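Long-range contacts in urocanate hydratase (Paenibacillus sp. Soil724D2, PDB 7NED), which probably hydrates thiourocanate in bacterial ergothioneine catabolism, as a urocanase-family lyase with bound NAD+ and, in this structure, urocanate: residues G349-V354 with G401-G406; F430-L435 with A492-V497; D407-A412 with T511-T516. All coordinates share one frame; numbering follows the deposited sequence.

How the interactions relate
All three contacts belong to the urocanase C-terminal domain and lie within about 8 to 11 Å of one another, centre to centre. Interaction 1 and interaction 2 share the mixed sheet in which strands 398-400, 351-355, 428-441 and 490-498 are successive neighbours. Interaction 3 packs helix 407-420 against helix 502-525, and its residues reach both other contacts: R408 bonds to F403, and D515 forms a salt bridge with R432. Along the chain interaction 1 closes first; interaction 2 then lies nested inside the loop closed by interaction 3. Interactions 1 and 2 bring R352 and D433 to the same urocanate, so the sheet supplies part of the substrate pocket.

Interaction 1. Residues G349-V354 with G401-G406; sequences GPFRWV and GWFGHG. With URO ((2E)-3-(1H-imidazol-4-yl)acrylic acid), chain B.
The indole of W402 carries the backbone of G349 and P350 on one face. CA of P350 stands 3.6 Å from the centroid of its five-membered ring, and CA of G349 stands 4.0 Å from that of the six-membered ring, two CH-pi contacts. The pyrrolidine crosses the same indole obliquely, CB near NE1 and CD near CZ2. Proline suits this place because its ring and CA offer a compact apolar surface; at 349 a side chain would run into CD of the following proline, which glycine avoids. At the edge of the F351 ring, near its plane, are G401 O and CD2 of F403. W353 and F403 cross at about a right angle: CH2 of W353 comes to the edge of the F403 ring, 4.0 Å from CE2. W353 CH2 also sits 3.9 Å from CA of G401, where a side chain on the glycine would collide with the indole.

P350 is the centre of an inverse gamma turn, and strand 351-355 follows it. G349 and F403 form a single antiparallel hydrogen-bonded bridge, with G349 N to F403 O at 3.1 Å and a weak return bond. G401 N meets F351 O at 2.9 Å, nearly along the C=O axis. Strand 351-355 lies between 428-441 and the outermost strand 398-400 of the mixed sheet, and 401-406 is the loop that follows 398-400.

R352 turns to the ligand. Its chain bends at chi3 (58°), and the guanidinium grips the urocanate carboxylate with two hydrogen bonds, NH1 to OAB at 2.9 Å and NH2 to OAA at 2.6 Å, the latter oxygen in the guanidinium plane. NH1 also bonds to Q128 O.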
loop_
_atom_site.group_PDB
_atom_site.type_symbol
_atom_site.label_atom_id
_atom_site.label_comp_id
_atom_site.label_asym_id
_atom_site.label_seq_id
_atom_site.Cartn_x
_atom_site.Cartn_y
_atom_site.Cartn_z
ATOM N N GLY A 349 -14.683 -7.696 15.393
ATOM C CA GLY A 349 -14.995 -6.936 14.208
ATOM C C GLY A 349 -16.007 -7.593 13.307
ATOM O O GLY A 349 -16.512 -8.673 13.606
ATOM N N PRO A 350 -16.305 -6.947 12.164
ATOM C CA PRO A 350 -17.483 -7.307 11.339
ATOM C C PRO A 350 -17.309 -8.553 10.482
ATOM O O PRO A 350 -17.426 -8.530 9.254
ATOM C CB PRO A 350 -17.700 -6.036 10.505
ATOM C CG PRO A 350 -16.338 -5.347 10.484
ATOM C CD PRO A 350 -15.821 -5.586 11.863
ATOM N N PHE A 351 -17.139 -9.687 11.156
ATOM C CA PHE A 351 -16.961 -10.963 10.478
ATOM C C PHE A 351 -18.293 -11.410 9.876
ATOM O O PHE A 351 -19.355 -11.121 10.419
ATOM C CB PHE A 351 -16.351 -11.937 11.498
ATOM C CG PHE A 351 -15.982 -13.271 10.947
ATOM C CD1 PHE A 351 -14.882 -13.317 10.058
ATOM C CD2 PHE A 351 -16.290 -14.424 11.632
ATOM C CE1 PHE A 351 -14.384 -14.507 9.574
ATOM C CE2 PHE A 351 -15.750 -15.642 11.208
ATOM C CZ PHE A 351 -14.776 -15.687 10.174
ATOM N N ARG A 352 -18.248 -12.031 8.707
ATOM C CA ARG A 352 -19.484 -12.362 7.999
ATOM C C ARG A 352 -19.261 -13.639 7.207
ATOM O O ARG A 352 -18.127 -14.028 6.931
ATOM C CB ARG A 352 -19.904 -11.207 7.078
ATOM C CG ARG A 352 -18.776 -10.879 6.052
ATOM C CD ARG A 352 -19.003 -9.583 5.279
ATOM N NE ARG A 352 -19.133 -8.387 6.128
ATOM C CZ ARG A 352 -19.316 -7.160 5.644
ATOM N NH1 ARG A 352 -19.347 -6.959 4.324
ATOM N NH2 ARG A 352 -19.499 -6.132 6.466
ATOM N N TRP A 353 -20.351 -14.289 6.816
ATOM C CA TRP A 353 -20.221 -15.503 6.031
ATOM C C TRP A 353 -21.412 -15.618 5.100
ATOM O O TRP A 353 -22.458 -15.028 5.335
ATOM C CB TRP A 353 -20.089 -16.739 6.929
ATOM C CG TRP A 353 -21.054 -16.786 8.066
ATOM C CD1 TRP A 353 -22.219 -17.500 8.115
ATOM C CD2 TRP A 353 -20.918 -16.148 9.344
ATOM N NE1 TRP A 353 -22.803 -17.348 9.338
ATOM C CE2 TRP A 353 -22.045 -16.505 10.103
ATOM C CE3 TRP A 353 -19.954 -15.294 9.912
ATOM C CZ2 TRP A 353 -22.259 -16.042 11.397
ATOM C CZ3 TRP A 353 -20.161 -14.828 11.216
ATOM C CH2 TRP A 353 -21.302 -15.208 11.944
ATOM N N VAL A 354 -21.220 -16.338 4.004
ATOM C CA VAL A 354 -22.219 -16.427 2.946
ATOM C C VAL A 354 -22.460 -17.886 2.605
ATOM O O VAL A 354 -21.504 -18.635 2.382
ATOM C CB VAL A 354 -21.767 -15.654 1.699
ATOM C CG1 VAL A 354 -22.761 -15.843 0.523
ATOM C CG2 VAL A 354 -21.627 -14.164 2.051
ATOM N N GLY A 401 -21.704 -11.191 12.035
ATOM C CA GLY A 401 -21.589 -11.571 13.432
ATOM C C GLY A 401 -20.234 -11.165 13.965
ATOM O O GLY A 401 -19.213 -11.716 13.548
ATOM N N TRP A 402 -20.200 -10.164 14.838
ATOM C CA TRP A 402 -18.928 -9.616 15.293
ATOM C C TRP A 402 -18.281 -10.586 16.260
ATOM O O TRP A 402 -18.859 -10.931 17.300
ATOM C CB TRP A 402 -19.126 -8.253 15.955
ATOM C CG TRP A 402 -19.338 -7.164 14.975
ATOM C CD1 TRP A 402 -20.195 -7.174 13.914
ATOM C CD2 TRP A 402 -18.689 -5.885 14.965
ATOM N NE1 TRP A 402 -20.117 -5.976 13.238
ATOM C CE2 TRP A 402 -19.187 -5.175 13.856
ATOM C CE3 TRP A 402 -17.726 -5.278 15.783
ATOM C CZ2 TRP A 402 -18.744 -3.865 13.523
ATOM C CZ3 TRP A 402 -17.271 -3.990 15.445
ATOM C CH2 TRP A 402 -17.791 -3.297 14.330
ATOM N N PHE A 403 -17.068 -11.009 15.917
ATOM C CA PHE A 403 -16.304 -11.955 16.688
ATOM C C PHE A 403 -14.881 -11.420 16.806
ATOM O O PHE A 403 -14.394 -10.708 15.917
ATOM C CB PHE A 403 -16.286 -13.340 16.006
ATOM C CG PHE A 403 -17.513 -14.177 16.282
ATOM C CD1 PHE A 403 -17.713 -14.730 17.529
ATOM C CD2 PHE A 403 -18.425 -14.467 15.276
ATOM C CE1 PHE A 403 -18.814 -15.545 17.808
ATOM C CE2 PHE A 403 -19.534 -15.287 15.553
ATOM C CZ PHE A 403 -19.707 -15.827 16.818
ATOM N N GLY A 404 -14.188 -11.804 17.880
ATOM C CA GLY A 404 -12.810 -11.414 18.067
ATOM C C GLY A 404 -11.807 -12.540 17.860
ATOM O O GLY A 404 -12.075 -13.564 17.211
ATOM N N HIS A 405 -10.623 -12.351 18.444
ATOM C CA HIS A 405 -9.500 -13.238 18.171
ATOM C C HIS A 405 -9.769 -14.629 18.730
ATOM O O HIS A 405 -10.114 -14.786 19.905
ATOM C CB HIS A 405 -8.220 -12.664 18.784
ATOM C CG HIS A 405 -7.013 -13.507 18.532
ATOM N ND1 HIS A 405 -6.368 -13.535 17.313
ATOM C CD2 HIS A 405 -6.358 -14.388 19.325
ATOM C CE1 HIS A 405 -5.361 -14.387 17.370
ATOM N NE2 HIS A 405 -5.324 -14.908 18.584
ATOM N N GLY A 406 -9.566 -15.640 17.901
ATOM C CA GLY A 406 -9.766 -17.015 18.287
ATOM C C GLY A 406 -11.197 -17.450 18.041
ATOM O O GLY A 406 -11.425 -18.555 17.554
HETATM O OAA URO B . -20.132 -3.972 5.126
HETATM C CAI URO B . -19.733 -3.670 3.923
HETATM O OAB URO B . -19.806 -4.408 3.022
HETATM C CAC URO B . -19.123 -2.354 3.673
HETATM C CAD URO B . -18.992 -1.501 4.655
HETATM C CAJ URO B . -18.392 -0.291 4.232
HETATM C CAF URO B . -18.365 0.905 4.884
HETATM N NAH URO B . -17.852 1.888 4.078
HETATM C CAE URO B . -17.564 1.280 2.950
HETATM N NAG URO B . -17.873 -0.035 2.990
#

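Interaction 2. Residues F430-L435 with A492-V497; sequences FSRDHL and AGVTLV. With URO ((2E)-3-(1H-imidazol-4-yl)acrylic acid), chain B.
R432 and V494 cross at about a right angle, with CG1 of V494 beside NE and NH2 of the arginine. The R432 chain runs extended from CG to NE and delivers a flat guanidinium to the start of strand 490-498. There NH1 donates to A492 O at 3.0 Å, the oxygen lying in the guanidinium plane and the donor on a carbonyl lone pair. NH1 also donates to D433 O, at 3.1 Å and again in that plane, so one nitrogen ties the two segments together, while NH2 adds a weak bond to the same A492 O. The charge itself is met by D515, which forms a salt bridge with NE. Arginine fits because it can serve carbonyls and a carboxylate at once.

The H434 imidazole lies flat on the A492-G493 backbone: one face takes A492 O, offset toward the rim, and CA of G493, 3.8 Å from the ring centroid in a CH-pi contact. Glycine suits position 493, since any CB would run into NE2. The ring's orientation is fixed at both nitrogens, ND1 by S491 and NE2 by Q128.

Residues 430-432 pair with 492-497 as neighbouring antiparallel strands of the mixed sheet (165° between the short segments), and H434 follows in the break of strand 428-441. F430 and L496 are a hydrogen-bonded pair, F430 N to L496 O at 2.8 Å and L496 N to F430 O at 2.9 Å, with their CB atoms on one face of the sheet. At the next residue the hydroxyl of S431, anti to the backbone N (chi1 -176°), donates to V494 O at 2.8 Å. Beyond the strand pairing, D433 points away toward urocanate, its OD2 3.0 Å from CAD of the ligand; its OD1 accepts from H434 N, met from above the carboxylate plane.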
loop_
_atom_site.group_PDB
_atom_site.type_symbol
_atom_site.label_atom_id
_atom_site.label_comp_id
_atom_site.label_asym_id
_atom_site.label_seq_id
_atom_site.Cartn_x
_atom_site.Cartn_y
_atom_site.Cartn_z
ATOM N N PHE A 430 -16.230 -16.923 4.049
ATOM C CA PHE A 430 -16.027 -16.051 5.198
ATOM C C PHE A 430 -15.329 -14.772 4.758
ATOM O O PHE A 430 -14.392 -14.803 3.956
ATOM C CB PHE A 430 -15.181 -16.731 6.269
ATOM C CG PHE A 430 -15.925 -17.773 7.055
ATOM C CD1 PHE A 430 -15.893 -19.116 6.674
ATOM C CD2 PHE A 430 -16.692 -17.393 8.173
ATOM C CE1 PHE A 430 -16.612 -20.076 7.426
ATOM C CE2 PHE A 430 -17.374 -18.321 8.903
ATOM C CZ PHE A 430 -17.355 -19.668 8.516
ATOM N N SER A 431 -15.771 -13.645 5.287
ATOM C CA SER A 431 -15.017 -12.429 4.993
ATOM C C SER A 431 -15.314 -11.432 6.105
ATOM O O SER A 431 -15.646 -11.821 7.233
ATOM C CB SER A 431 -15.349 -11.910 3.583
ATOM O OG SER A 431 -14.551 -10.762 3.243
ATOM N N ARG A 432 -15.151 -10.151 5.805
ATOM C CA ARG A 432 -15.428 -9.144 6.801
ATOM C C ARG A 432 -15.411 -7.806 6.089
ATOM O O ARG A 432 -14.929 -7.682 4.961
ATOM C CB ARG A 432 -14.405 -9.174 7.941
ATOM C CG ARG A 432 -12.915 -9.116 7.400
ATOM C CD ARG A 432 -11.885 -8.600 8.448
ATOM N NE ARG A 432 -10.512 -8.731 7.931
ATOM C CZ ARG A 432 -9.950 -7.892 7.053
ATOM N NH1 ARG A 432 -10.648 -6.862 6.594
ATOM N NH2 ARG A 432 -8.684 -8.085 6.634
ATOM N N ASP A 433 -15.960 -6.809 6.756
ATOM C CA ASP A 433 -15.715 -5.452 6.297
ATOM C C ASP A 433 -14.236 -5.132 6.475
ATOM O O ASP A 433 -13.519 -5.827 7.202
ATOM C CB ASP A 433 -16.576 -4.454 7.084
ATOM C CG ASP A 433 -16.639 -3.079 6.405
ATOM O OD1 ASP A 433 -16.139 -2.923 5.258
ATOM O OD2 ASP A 433 -17.203 -2.159 7.014
ATOM N N HIS A 434 -13.782 -4.042 5.848
ATOM C CA HIS A 434 -12.396 -3.616 6.106
ATOM C C HIS A 434 -12.289 -2.795 7.369
ATOM O O HIS A 434 -11.168 -2.522 7.821
ATOM C CB HIS A 434 -11.837 -2.795 4.947
ATOM C CG HIS A 434 -11.779 -3.545 3.654
ATOM N ND1 HIS A 434 -11.036 -3.098 2.583
ATOM C CD2 HIS A 434 -12.375 -4.695 3.249
ATOM C CE1 HIS A 434 -11.150 -3.955 1.580
ATOM N NE2 HIS A 434 -11.959 -4.932 1.956
ATOM N N LEU A 435 -13.434 -2.406 7.949
ATOM C CA LEU A 435 -13.471 -1.678 9.219
ATOM C C LEU A 435 -13.151 -2.694 10.309
ATOM O O LEU A 435 -14.035 -3.266 10.951
ATOM C CB LEU A 435 -14.841 -1.022 9.429
ATOM C CG LEU A 435 -14.931 -0.024 10.593
ATOM C CD1 LEU A 435 -14.363 1.355 10.204
ATOM C CD2 LEU A 435 -16.400 0.032 11.100
ATOM N N ALA A 492 -7.490 -3.134 3.860
ATOM C CA ALA A 492 -7.197 -4.468 3.348
ATOM C C ALA A 492 -8.340 -5.401 3.701
ATOM O O ALA A 492 -8.954 -5.266 4.763
ATOM C CB ALA A 492 -5.858 -5.021 3.914
ATOM N N GLY A 493 -8.649 -6.335 2.792
ATOM C CA GLY A 493 -9.719 -7.286 3.014
ATOM C C GLY A 493 -9.214 -8.687 2.738
ATOM O O GLY A 493 -8.110 -8.875 2.226
ATOM N N VAL A 494 -10.033 -9.669 3.096
ATOM C CA VAL A 494 -9.630 -11.070 2.990
ATOM C C VAL A 494 -10.882 -11.925 2.827
ATOM O O VAL A 494 -11.913 -11.646 3.439
ATOM C CB VAL A 494 -8.799 -11.500 4.221
ATOM C CG1 VAL A 494 -9.681 -11.474 5.524
ATOM C CG2 VAL A 494 -8.182 -12.884 3.998
ATOM N N THR A 495 -10.821 -12.928 1.962
ATOM C CA THR A 495 -11.929 -13.884 1.821
ATOM C C THR A 495 -11.356 -15.280 1.973
ATOM O O THR A 495 -10.249 -15.563 1.479
ATOM C CB THR A 495 -12.617 -13.758 0.453
ATOM O OG1 THR A 495 -13.178 -12.447 0.332
ATOM C CG2 THR A 495 -13.700 -14.787 0.301
ATOM N N LEU A 496 -12.096 -16.129 2.683
ATOM C CA LEU A 496 -11.776 -17.537 2.884
ATOM C C LEU A 496 -12.941 -18.367 2.397
ATOM O O LEU A 496 -14.100 -17.955 2.532
ATOM C CB LEU A 496 -11.511 -17.860 4.352
ATOM C CG LEU A 496 -10.212 -17.229 4.874
ATOM C CD1 LEU A 496 -10.282 -17.152 6.399
ATOM C CD2 LEU A 496 -8.992 -18.074 4.422
ATOM N N VAL A 497 -12.637 -19.536 1.833
ATOM C CA VAL A 497 -13.678 -20.459 1.382
ATOM C C VAL A 497 -13.578 -21.691 2.257
ATOM O O VAL A 497 -12.552 -22.385 2.254
ATOM C CB VAL A 497 -13.530 -20.827 -0.100
ATOM C CG1 VAL A 497 -14.689 -21.781 -0.513
ATOM C CG2 VAL A 497 -13.483 -19.576 -0.961
HETATM O OAA URO B . -20.132 -3.972 5.126
HETATM C CAI URO B . -19.733 -3.670 3.923
HETATM O OAB URO B . -19.806 -4.408 3.022
HETATM C CAC URO B . -19.123 -2.354 3.673
HETATM C CAD URO B . -18.992 -1.501 4.655
HETATM C CAJ URO B . -18.392 -0.291 4.232
HETATM C CAF URO B . -18.365 0.905 4.884
HETATM N NAH URO B . -17.852 1.888 4.078
HETATM C CAE URO B . -17.564 1.280 2.950
HETATM N NAG URO B . -17.873 -0.035 2.990
#

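Interaction 3. Residues D407-A412 with T511-T516; sequences DRTKLA and TLNNDT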
loop_
_atom_site.group_PDB
_atom_site.type_symbol
_atom_site.label_atom_id
_atom_site.label_comp_id
_atom_site.label_asym_id
_atom_site.label_seq_id
_atom_site.Cartn_x
_atom_site.Cartn_y
_atom_site.Cartn_z
ATOM N N ASP A 407 -12.163 -16.587 18.345
ATOM C CA ASP A 407 -13.564 -16.910 18.056
ATOM C C ASP A 407 -13.822 -17.007 16.554
ATOM O O ASP A 407 -14.517 -17.933 16.100
ATOM C CB ASP A 407 -14.486 -15.870 18.686
ATOM C CG ASP A 407 -14.631 -16.049 20.177
ATOM O OD1 ASP A 407 -14.158 -17.074 20.704
ATOM O OD2 ASP A 407 -15.199 -15.158 20.828
ATOM N N ARG A 408 -13.264 -16.082 15.754
ATOM C CA ARG A 408 -13.433 -16.212 14.306
ATOM C C ARG A 408 -12.942 -17.570 13.853
ATOM O O ARG A 408 -13.602 -18.261 13.065
ATOM C CB ARG A 408 -12.693 -15.097 13.538
ATOM C CG ARG A 408 -13.288 -13.749 13.754
ATOM C CD ARG A 408 -12.724 -12.688 12.834
ATOM N NE ARG A 408 -12.847 -11.379 13.473
ATOM C CZ ARG A 408 -12.435 -10.253 12.915
ATOM N NH1 ARG A 408 -11.893 -10.300 11.698
ATOM N NH2 ARG A 408 -12.526 -9.100 13.568
ATOM N N THR A 409 -11.763 -17.964 14.347
ATOM C CA THR A 409 -11.165 -19.231 13.946
ATOM C C THR A 409 -12.041 -20.403 14.376
ATOM O O THR A 409 -12.293 -21.326 13.596
ATOM C CB THR A 409 -9.775 -19.334 14.578
ATOM O OG1 THR A 409 -8.986 -18.217 14.138
ATOM C CG2 THR A 409 -9.090 -20.663 14.218
ATOM N N LYS A 410 -12.479 -20.388 15.635
ATOM C CA LYS A 410 -13.380 -21.418 16.160
ATOM C C LYS A 410 -14.616 -21.585 15.276
ATOM O O LYS A 410 -14.987 -22.706 14.892
ATOM C CB LYS A 410 -13.774 -21.039 17.592
ATOM C CG LYS A 410 -14.848 -21.925 18.186
ATOM C CD LYS A 410 -14.982 -21.663 19.659
ATOM C CE LYS A 410 -16.180 -22.452 20.221
ATOM N NZ LYS A 410 -16.425 -21.987 21.628
ATOM N N LEU A 411 -15.293 -20.481 14.972
ATOM C CA LEU A 411 -16.470 -20.558 14.110
ATOM C C LEU A 411 -16.119 -21.159 12.751
ATOM O O LEU A 411 -16.793 -22.069 12.262
ATOM C CB LEU A 411 -17.058 -19.166 13.940
ATOM C CG LEU A 411 -18.244 -19.123 12.993
ATOM C CD1 LEU A 411 -19.427 -20.024 13.501
ATOM C CD2 LEU A 411 -18.680 -17.685 12.922
ATOM N N ALA A 412 -15.083 -20.629 12.101
ATOM C CA ALA A 412 -14.803 -21.051 10.734
ATOM C C ALA A 412 -14.395 -22.523 10.680
ATOM O O ALA A 412 -14.774 -23.243 9.742
ATOM C CB ALA A 412 -13.714 -20.158 10.116
ATOM N N THR A 511 -5.088 -18.139 8.476
ATOM C CA THR A 511 -5.510 -16.793 8.104
ATOM C C THR A 511 -6.268 -16.101 9.226
ATOM O O THR A 511 -6.001 -14.934 9.535
ATOM C CB THR A 511 -6.377 -16.825 6.845
ATOM O OG1 THR A 511 -5.539 -17.105 5.721
ATOM C CG2 THR A 511 -7.010 -15.479 6.623
ATOM N N LEU A 512 -7.252 -16.780 9.823
ATOM C CA LEU A 512 -8.084 -16.089 10.799
ATOM C C LEU A 512 -7.286 -15.753 12.069
ATOM O O LEU A 512 -7.425 -14.658 12.626
ATOM C CB LEU A 512 -9.345 -16.930 11.104
ATOM C CG LEU A 512 -10.315 -16.968 9.892
ATOM C CD1 LEU A 512 -11.469 -17.996 10.062
ATOM C CD2 LEU A 512 -10.894 -15.566 9.568
ATOM N N ASN A 513 -6.438 -16.669 12.550
ATOM C CA ASN A 513 -5.620 -16.312 13.717
ATOM C C ASN A 513 -4.722 -15.105 13.421
ATOM O O ASN A 513 -4.475 -14.279 14.303
ATOM C CB ASN A 513 -4.746 -17.477 14.153
ATOM C CG ASN A 513 -5.510 -18.565 14.859
ATOM O OD1 ASN A 513 -6.615 -18.361 15.392
ATOM N ND2 ASN A 513 -4.881 -19.734 14.930
ATOM N N ASN A 514 -4.199 -14.997 12.201
ATOM C CA ASN A 514 -3.308 -13.869 11.889
ATOM C C ASN A 514 -4.069 -12.612 11.500
ATOM O O ASN A 514 -3.563 -11.496 11.692
ATOM C CB ASN A 514 -2.337 -14.245 10.748
ATOM C CG ASN A 514 -1.382 -15.336 11.150
ATOM O OD1 ASN A 514 -1.289 -15.653 12.340
ATOM N ND2 ASN A 514 -0.715 -15.970 10.169
ATOM N N ASP A 515 -5.264 -12.763 10.936
ATOM C CA ASP A 515 -6.060 -11.590 10.603
ATOM C C ASP A 515 -6.486 -10.871 11.874
ATOM O O ASP A 515 -6.325 -9.652 11.985
ATOM C CB ASP A 515 -7.259 -12.003 9.760
ATOM C CG ASP A 515 -7.968 -10.815 9.125
ATOM O OD1 ASP A 515 -7.303 -9.941 8.524
ATOM O OD2 ASP A 515 -9.222 -10.757 9.215
ATOM N N THR A 516 -6.960 -11.617 12.883
ATOM C CA THR A 516 -7.263 -10.963 14.148
ATOM C C THR A 516 -6.005 -10.717 14.968
ATOM O O THR A 516 -5.926 -9.702 15.663
ATOM C CB THR A 516 -8.275 -11.785 14.966
ATOM O OG1 THR A 516 -7.844 -13.142 15.078
ATOM C CG2 THR A 516 -9.614 -11.762 14.240
HETATM O O HOH W 1 -11.558 -12.049 9.633
HETATM O O HOH W 2 -9.460 -15.672 15.061
#
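T409 meets N513 through its hydroxyl: OG1 donates to N513 OD1 at 2.7 Å, from above the carbonyl plane, as the two side chains cross at about a right angle. The same OG1 passes 3.3 Å from CB of L512 and accepts a hydrogen bond from a water that also reaches L512 O weakly. Threonine is small enough for this close approach yet still supplies a polar link. A valine in its place would probably leave N513 OD1 without this donor and the water without the stronger of its two acceptors here.

Alongside, CG2 of T516 lies over one face of the R408 guanidinium, offset toward its rim, 3.3 Å from NE. R408 NH1 and D515 OD2 form only a long salt bridge of 3.7 Å, their planes 70° apart, but a second water bridges them with two bonds of 2.7 Å.

A further shell holds these groups in place. R408 pairs with D436 and donates from NE to F403 O, while D515 pairs with R432 and takes bonds from N464 and N468. The hydroxyl of T516 bonds back to L512 O and also to H405.

Helices 407-420 and 502-525 run nearly antiparallel here, the axes of 407-412 and 511-516 approaching to 8.5 Å at 159°. They lie against the mixed sheet, with R408 and L512 touching F351, A412 touching F430 and L512 touching L496.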